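Local coordinates for protein cysteine synthase (Fusobacterium nucleatum subsp. nucleatum strain ATCC 25586, PDB 5XEN) that probably catalyses the pyridoxal 5'-phosphate-dependent conversion of O-acetyl-L-serine and hydrogen sulfide into L-cysteine and acetate, at residues Asp64-Ile69 with Glu138-Val143; Asn89-Ile94 with Gly112-Leu117. All coordinates share one frame; numbering follows the deposited sequence.

Interactions 1 and 2 lie in one parallel sheet of four strands, ordered 114-118, 91-97, 68-72 and 141-142. Interaction 1 joins 68-72 to the edge strand 141-142, and interaction 2 joins 91-97 to 114-118, outermost on the other side within this chain. Their centres are about 11 Å apart. The inner strands are joined where K93 N lies 2.8 Å from I69 O, a probable hydrogen bond; a second link is a 2.7 Å salt bridge from K93 NZ to E138 OE2, in the loop before strand 141-142. Interaction 2 is nearer the active site, with the I94 side chain about 8 Å from the bound serine and about 12 Å from pyridoxal phosphate; the I69 side chain is about 13 Å from the serine.

Interaction 1 of 2, residues Asp64-Ile69 with Glu138-Val143; sequences DKDTVI and EKKYFV
V68 and Y141 form a parallel bridge where strand 68-72 begins beside the short edge strand 141-142, and I69 with F142 continues the pairing. V68 supplies both backbone bonds: its N donates to K140 O at 3.0 Å and nearly straight (172°), and its O receives F142 N. The same V68 O also takes a CA-H...O contact from Y141 CA. Ahead of the strand, the type I turn D64-T67 sets two carboxylates round one lysine. K140 NZ is gripped by D66 OD1 at 2.6 Å and by D64 OD2 at 2.8 Å. D64 offers its anti lone pair, whereas D66 is met on its syn side, 31° out of the carboxylate plane. The K140 chain leaves with CG anti to the backbone N (chi1 -165°) and bends at CG-CD, which turns the ammonium group in between the two acids; these should favour its charged form. On the way the chain crosses the T67 side chain at about a right angle, CD lying 3.1 Å from OG1 of T67, and that hydroxyl accepts a bond from D64 N at 2.7 Å, tying the turn together. This is a sheet edge at the protein surface, and the salt-bridge network lies at the turn leading into it. D66 OD2 makes a weak bond, part of a salt bridge, to K139 NZ at 3.2 Å. K139 NZ also donates to a water that in turn donates to D66 O, so backbone and side chain of one aspartate are both linked to this lysine. On the sheet face of V68 and Y141, V68 CG2 packs against E138 OE1 at 3.4 Å; the other E138 oxygen, OE2, pairs with K93. Towards the face of I69 and F142, T67 CG2 touches F142 CB at 3.9 Å, while the F142 side chain packs on L62 and I63.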
loop_
_atom_site.group_PDB
_atom_site.type_symbol
_atom_site.label_atom_id
_atom_site.label_comp_id
_atom_site.label_asym_id
_atom_site.label_seq_id
_atom_site.Cartn_x
_atom_site.Cartn_y
_atom_site.Cartn_z
ATOM N N ASP B 64 22.761 19.478 -4.065
ATOM C CA ASP B 64 22.764 19.816 -5.479
ATOM C C ASP B 64 22.157 18.648 -6.253
ATOM O O ASP B 64 21.956 17.556 -5.728
ATOM C CB ASP B 64 24.204 20.035 -6.014
ATOM C CG ASP B 64 24.890 21.247 -5.426
ATOM O OD1 ASP B 64 24.191 22.112 -4.864
ATOM O OD2 ASP B 64 26.139 21.343 -5.558
ATOM N N LYS B 65 21.947 18.869 -7.535
ATOM C CA LYS B 65 21.330 17.845 -8.387
ATOM C C LYS B 65 22.168 16.602 -8.461
ATOM O O LYS B 65 21.626 15.517 -8.596
ATOM C CB LYS B 65 21.009 18.370 -9.785
ATOM C CG LYS B 65 20.232 19.693 -9.781
ATOM C CD LYS B 65 18.752 19.498 -9.572
ATOM C CE LYS B 65 17.994 20.817 -9.498
ATOM N NZ LYS B 65 17.966 21.525 -10.807
ATOM N N ASP B 66 23.485 16.728 -8.315
ATOM C CA ASP B 66 24.388 15.587 -8.333
ATOM C C ASP B 66 24.976 15.220 -6.966
ATOM O O ASP B 66 25.957 14.501 -6.886
ATOM C CB ASP B 66 25.537 15.809 -9.356
ATOM C CG ASP B 66 26.391 17.018 -9.032
ATOM O OD1 ASP B 66 25.888 17.933 -8.344
ATOM O OD2 ASP B 66 27.558 17.052 -9.491
ATOM N N THR B 67 24.375 15.709 -5.882
ATOM C CA THR B 67 24.765 15.285 -4.551
ATOM C C THR B 67 24.246 13.845 -4.348
ATOM O O THR B 67 23.083 13.572 -4.637
ATOM C CB THR B 67 24.121 16.219 -3.502
ATOM O OG1 THR B 67 24.626 17.558 -3.656
ATOM C CG2 THR B 67 24.374 15.711 -2.080
ATOM N N VAL B 68 25.090 12.944 -3.861
ATOM C CA VAL B 68 24.671 11.595 -3.575
ATOM C C VAL B 68 24.156 11.565 -2.138
ATOM O O VAL B 68 24.829 11.983 -1.207
ATOM C CB VAL B 68 25.821 10.603 -3.760
ATOM C CG1 VAL B 68 25.436 9.168 -3.377
ATOM C CG2 VAL B 68 26.231 10.655 -5.247
ATOM N N ILE B 69 22.898 11.159 -1.987
ATOM C CA ILE B 69 22.322 10.997 -0.650
ATOM C C ILE B 69 22.717 9.615 -0.139
ATOM O O ILE B 69 22.604 8.622 -0.869
ATOM C CB ILE B 69 20.828 11.197 -0.696
ATOM C CG1 ILE B 69 20.599 12.595 -1.288
ATOM C CG2 ILE B 69 20.227 11.048 0.720
ATOM C CD1 ILE B 69 19.185 12.978 -1.547
ATOM N N GLU B 138 32.829 9.349 -2.181
ATOM C CA GLU B 138 31.849 10.266 -2.773
ATOM C C GLU B 138 32.381 11.677 -2.723
ATOM O O GLU B 138 32.705 12.200 -1.655
ATOM C CB GLU B 138 30.511 10.253 -2.046
ATOM C CG GLU B 138 29.795 8.937 -2.100
ATOM C CD GLU B 138 29.440 8.468 -3.487
ATOM O OE1 GLU B 138 29.220 9.319 -4.377
ATOM O OE2 GLU B 138 29.377 7.238 -3.684
ATOM N N LYS B 139 32.425 12.311 -3.878
ATOM C CA LYS B 139 32.894 13.693 -3.990
ATOM C C LYS B 139 31.922 14.679 -3.360
ATOM O O LYS B 139 32.323 15.739 -2.876
ATOM C CB LYS B 139 33.189 14.035 -5.466
ATOM C CG LYS B 139 31.969 14.270 -6.346
ATOM C CD LYS B 139 32.378 14.598 -7.767
ATOM C CE LYS B 139 31.226 14.452 -8.731
ATOM N NZ LYS B 139 30.092 15.351 -8.383
ATOM N N LYS B 140 30.633 14.349 -3.373
ATOM C CA LYS B 140 29.639 15.269 -2.878
ATOM C C LYS B 140 28.464 14.464 -2.351
ATOM O O LYS B 140 27.874 13.682 -3.083
ATOM C CB LYS B 140 29.149 16.155 -4.002
ATOM C CG LYS B 140 28.401 17.346 -3.457
ATOM C CD LYS B 140 27.589 18.076 -4.510
ATOM C CE LYS B 140 28.374 18.481 -5.733
ATOM N NZ LYS B 140 27.539 19.176 -6.750
ATOM N N TYR B 141 28.172 14.625 -1.074
ATOM C CA TYR B 141 27.147 13.792 -0.452
ATOM C C TYR B 141 26.404 14.570 0.625
ATOM O O TYR B 141 26.821 15.648 1.064
ATOM C CB TYR B 141 27.788 12.534 0.124
ATOM C CG TYR B 141 28.799 12.790 1.199
ATOM C CD1 TYR B 141 28.397 13.114 2.493
ATOM C CD2 TYR B 141 30.155 12.745 0.932
ATOM C CE1 TYR B 141 29.317 13.383 3.486
ATOM C CE2 TYR B 141 31.091 12.990 1.920
ATOM C CZ TYR B 141 30.662 13.300 3.195
ATOM O OH TYR B 141 31.554 13.546 4.185
ATOM N N PHE B 142 25.262 14.029 0.998
ATOM C CA PHE B 142 24.476 14.514 2.097
ATOM C C PHE B 142 24.014 13.260 2.852
ATOM O O PHE B 142 23.475 12.348 2.238
ATOM C CB PHE B 142 23.267 15.303 1.624
ATOM C CG PHE B 142 22.319 15.652 2.751
ATOM C CD1 PHE B 142 22.728 16.534 3.739
ATOM C CD2 PHE B 142 21.057 15.078 2.863
ATOM C CE1 PHE B 142 21.897 16.858 4.815
ATOM C CE2 PHE B 142 20.212 15.396 3.943
ATOM C CZ PHE B 142 20.635 16.277 4.915
ATOM N N VAL B 143 24.256 13.232 4.156
ATOM C CA VAL B 143 23.798 12.169 5.020
ATOM C C VAL B 143 22.649 12.714 5.851
ATOM O O VAL B 143 22.843 13.565 6.712
ATOM C CB VAL B 143 24.922 11.673 5.939
ATOM C CG1 VAL B 143 24.438 10.525 6.848
ATOM C CG2 VAL B 143 26.103 11.213 5.076
HETATM O O HOH W 1 28.430 13.543 -7.367
#

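Interaction 2 of 2, residues Asn89-Ile94 with Gly112-Leu117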
loop_
_atom_site.group_PDB
_atom_site.type_symbol
_atom_site.label_atom_id
_atom_site.label_comp_id
_atom_site.label_asym_id
_atom_site.label_seq_id
_atom_site.Cartn_x
_atom_site.Cartn_y
_atom_site.Cartn_z
ATOM N N ASN B 89 14.819 13.083 -8.868
ATOM C CA ASN B 89 15.982 12.686 -9.629
ATOM C C ASN B 89 17.307 12.849 -8.866
ATOM O O ASN B 89 18.292 13.311 -9.437
ATOM C CB ASN B 89 16.034 13.458 -10.952
ATOM C CG ASN B 89 17.019 12.873 -11.929
ATOM O OD1 ASN B 89 17.210 11.649 -12.011
ATOM N ND2 ASN B 89 17.686 13.751 -12.665
ATOM N N TYR B 90 17.353 12.460 -7.587
ATOM C CA TYR B 90 18.594 12.391 -6.852
ATOM C C TYR B 90 19.066 10.946 -6.776
ATOM O O TYR B 90 18.267 10.026 -6.803
ATOM C CB TYR B 90 18.454 12.874 -5.407
ATOM C CG TYR B 90 18.019 14.307 -5.214
ATOM C CD1 TYR B 90 18.493 15.309 -6.029
ATOM C CD2 TYR B 90 17.217 14.671 -4.140
ATOM C CE1 TYR B 90 18.135 16.638 -5.836
ATOM C CE2 TYR B 90 16.859 15.999 -3.929
ATOM C CZ TYR B 90 17.304 16.978 -4.788
ATOM O OH TYR B 90 16.959 18.317 -4.634
ATOM N N LYS B 91 20.372 10.785 -6.651
ATOM C CA LYS B 91 21.025 9.500 -6.500
ATOM C C LYS B 91 21.101 9.168 -5.006
ATOM O O LYS B 91 21.602 9.971 -4.226
ATOM C CB LYS B 91 22.438 9.606 -7.067
ATOM C CG LYS B 91 23.362 8.457 -6.734
ATOM C CD LYS B 91 23.038 7.299 -7.602
ATOM C CE LYS B 91 24.023 6.151 -7.423
ATOM N NZ LYS B 91 23.588 4.981 -8.209
ATOM N N LEU B 92 20.607 7.989 -4.641
ATOM C CA LEU B 92 20.587 7.508 -3.255
ATOM C C LEU B 92 21.357 6.204 -3.136
ATOM O O LEU B 92 21.188 5.282 -3.958
ATOM C CB LEU B 92 19.150 7.316 -2.793
ATOM C CG LEU B 92 18.928 6.743 -1.383
ATOM C CD1 LEU B 92 19.411 7.715 -0.316
ATOM C CD2 LEU B 92 17.440 6.372 -1.182
ATOM N N LYS B 93 22.183 6.134 -2.094
ATOM C CA LYS B 93 22.819 4.917 -1.659
ATOM C C LYS B 93 22.432 4.640 -0.200
ATOM O O LYS B 93 22.489 5.537 0.647
ATOM C CB LYS B 93 24.356 5.002 -1.775
ATOM C CG LYS B 93 24.863 5.312 -3.167
ATOM C CD LYS B 93 26.379 5.123 -3.343
ATOM C CE LYS B 93 26.762 5.521 -4.761
ATOM N NZ LYS B 93 28.197 5.268 -5.068
ATOM N N ILE B 94 22.054 3.394 0.073
ATOM C CA ILE B 94 21.587 2.991 1.399
ATOM C C ILE B 94 22.490 1.885 1.941
ATOM O O ILE B 94 22.839 0.944 1.212
ATOM C CB ILE B 94 20.119 2.505 1.324
ATOM C CG1 ILE B 94 19.185 3.697 1.084
ATOM C CG2 ILE B 94 19.735 1.658 2.539
ATOM C CD1 ILE B 94 19.191 4.749 2.179
ATOM N N GLY B 112 15.310 2.622 -7.876
ATOM C CA GLY B 112 16.614 2.989 -8.451
ATOM C C GLY B 112 17.709 3.208 -7.429
ATOM O O GLY B 112 18.780 3.673 -7.773
ATOM N N THR B 113 17.470 2.805 -6.192
ATOM C CA THR B 113 18.399 3.027 -5.098
ATOM C C THR B 113 19.420 1.908 -5.049
ATOM O O THR B 113 19.083 0.734 -5.260
ATOM C CB THR B 113 17.643 3.191 -3.748
ATOM O OG1 THR B 113 17.051 4.522 -3.760
ATOM C CG2 THR B 113 18.629 3.032 -2.584
ATOM N N GLU B 114 20.678 2.258 -4.814
ATOM C CA GLU B 114 21.704 1.250 -4.565
ATOM C C GLU B 114 21.794 0.892 -3.094
ATOM O O GLU B 114 21.794 1.791 -2.217
ATOM C CB GLU B 114 23.083 1.667 -5.069
ATOM C CG GLU B 114 23.125 1.831 -6.572
ATOM C CD GLU B 114 24.540 1.944 -7.094
ATOM O OE1 GLU B 114 25.229 0.898 -7.162
ATOM O OE2 GLU B 114 24.954 3.079 -7.430
ATOM N N VAL B 115 21.938 -0.410 -2.831
ATOM C CA VAL B 115 21.988 -0.934 -1.475
ATOM C C VAL B 115 23.343 -1.568 -1.161
ATOM O O VAL B 115 23.835 -2.383 -1.916
ATOM C CB VAL B 115 20.887 -1.980 -1.248
ATOM C CG1 VAL B 115 20.929 -2.500 0.191
ATOM C CG2 VAL B 115 19.527 -1.361 -1.565
ATOM N N ILE B 116 23.903 -1.205 -0.009
ATOM C CA ILE B 116 25.122 -1.826 0.542
ATOM C C ILE B 116 24.718 -2.561 1.830
ATOM O O ILE B 116 24.006 -1.994 2.669
ATOM C CB ILE B 116 26.188 -0.756 0.824
ATOM C CG1 ILE B 116 26.619 -0.070 -0.478
ATOM C CG2 ILE B 116 27.424 -1.357 1.479
ATOM C CD1 ILE B 116 25.859 1.205 -0.844
ATOM N N LEU B 117 25.117 -3.830 1.958
ATOM C CA LEU B 117 24.689 -4.655 3.073
ATOM C C LEU B 117 25.808 -4.824 4.103
ATOM O O LEU B 117 26.983 -4.937 3.749
ATOM C CB LEU B 117 24.245 -6.047 2.600
ATOM C CG LEU B 117 23.068 -6.106 1.632
ATOM C CD1 LEU B 117 22.894 -7.527 1.061
ATOM C CD2 LEU B 117 21.800 -5.631 2.307
HETATM O O HOH W 2 21.189 4.873 -6.646
#
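L92 O is gripped twice where strands 91-97 and 114-118 come together: E114 N donates to it across the contact at 3.2 Å, and a water donates at 2.7 Å. That water also donates to G112 O and accepts a bond from K91 NZ, so it bridges both backbones and a side chain where the two strands start. K91 NZ makes a salt bridge with E114 OE2; the modelled separation of 2.5 Å is very short and its exact value is doubtful. K91 reaches there because its chain bends at chi2, near 78°, after leaving with CG anti to the backbone N. K93 lies alongside E114, both side chains pointing the same way, but its NZ stays 4.6 Å from E114 OE2 and pairs instead with E138. Further along, the parallel pairing continues with I94: its N donates to E114 O at 2.8 Å, and its O accepts I116 N at 2.7 Å, nearly straight at 171°. The I116 side chain lays CD1 near K93 CB on the face that carries K93 and E114. On the other face T113 meets two residues of strand 91-97: its hydroxyl OG1 lies 3.2 Å from L92 CD2, and its methyl CG2 packs on I94 CG1 at 3.8 Å. G112, a calcium-binding residue, closes helix 102-110 in a Schellman motif. The two strands and helix 102-110 form a beta-alpha-beta unit: I94 and T113 pack on M108 of that helix, L92 and T113 on A82 of helix 76-88, while strand 68-72 flanks 91-97 on the side away from 114-118.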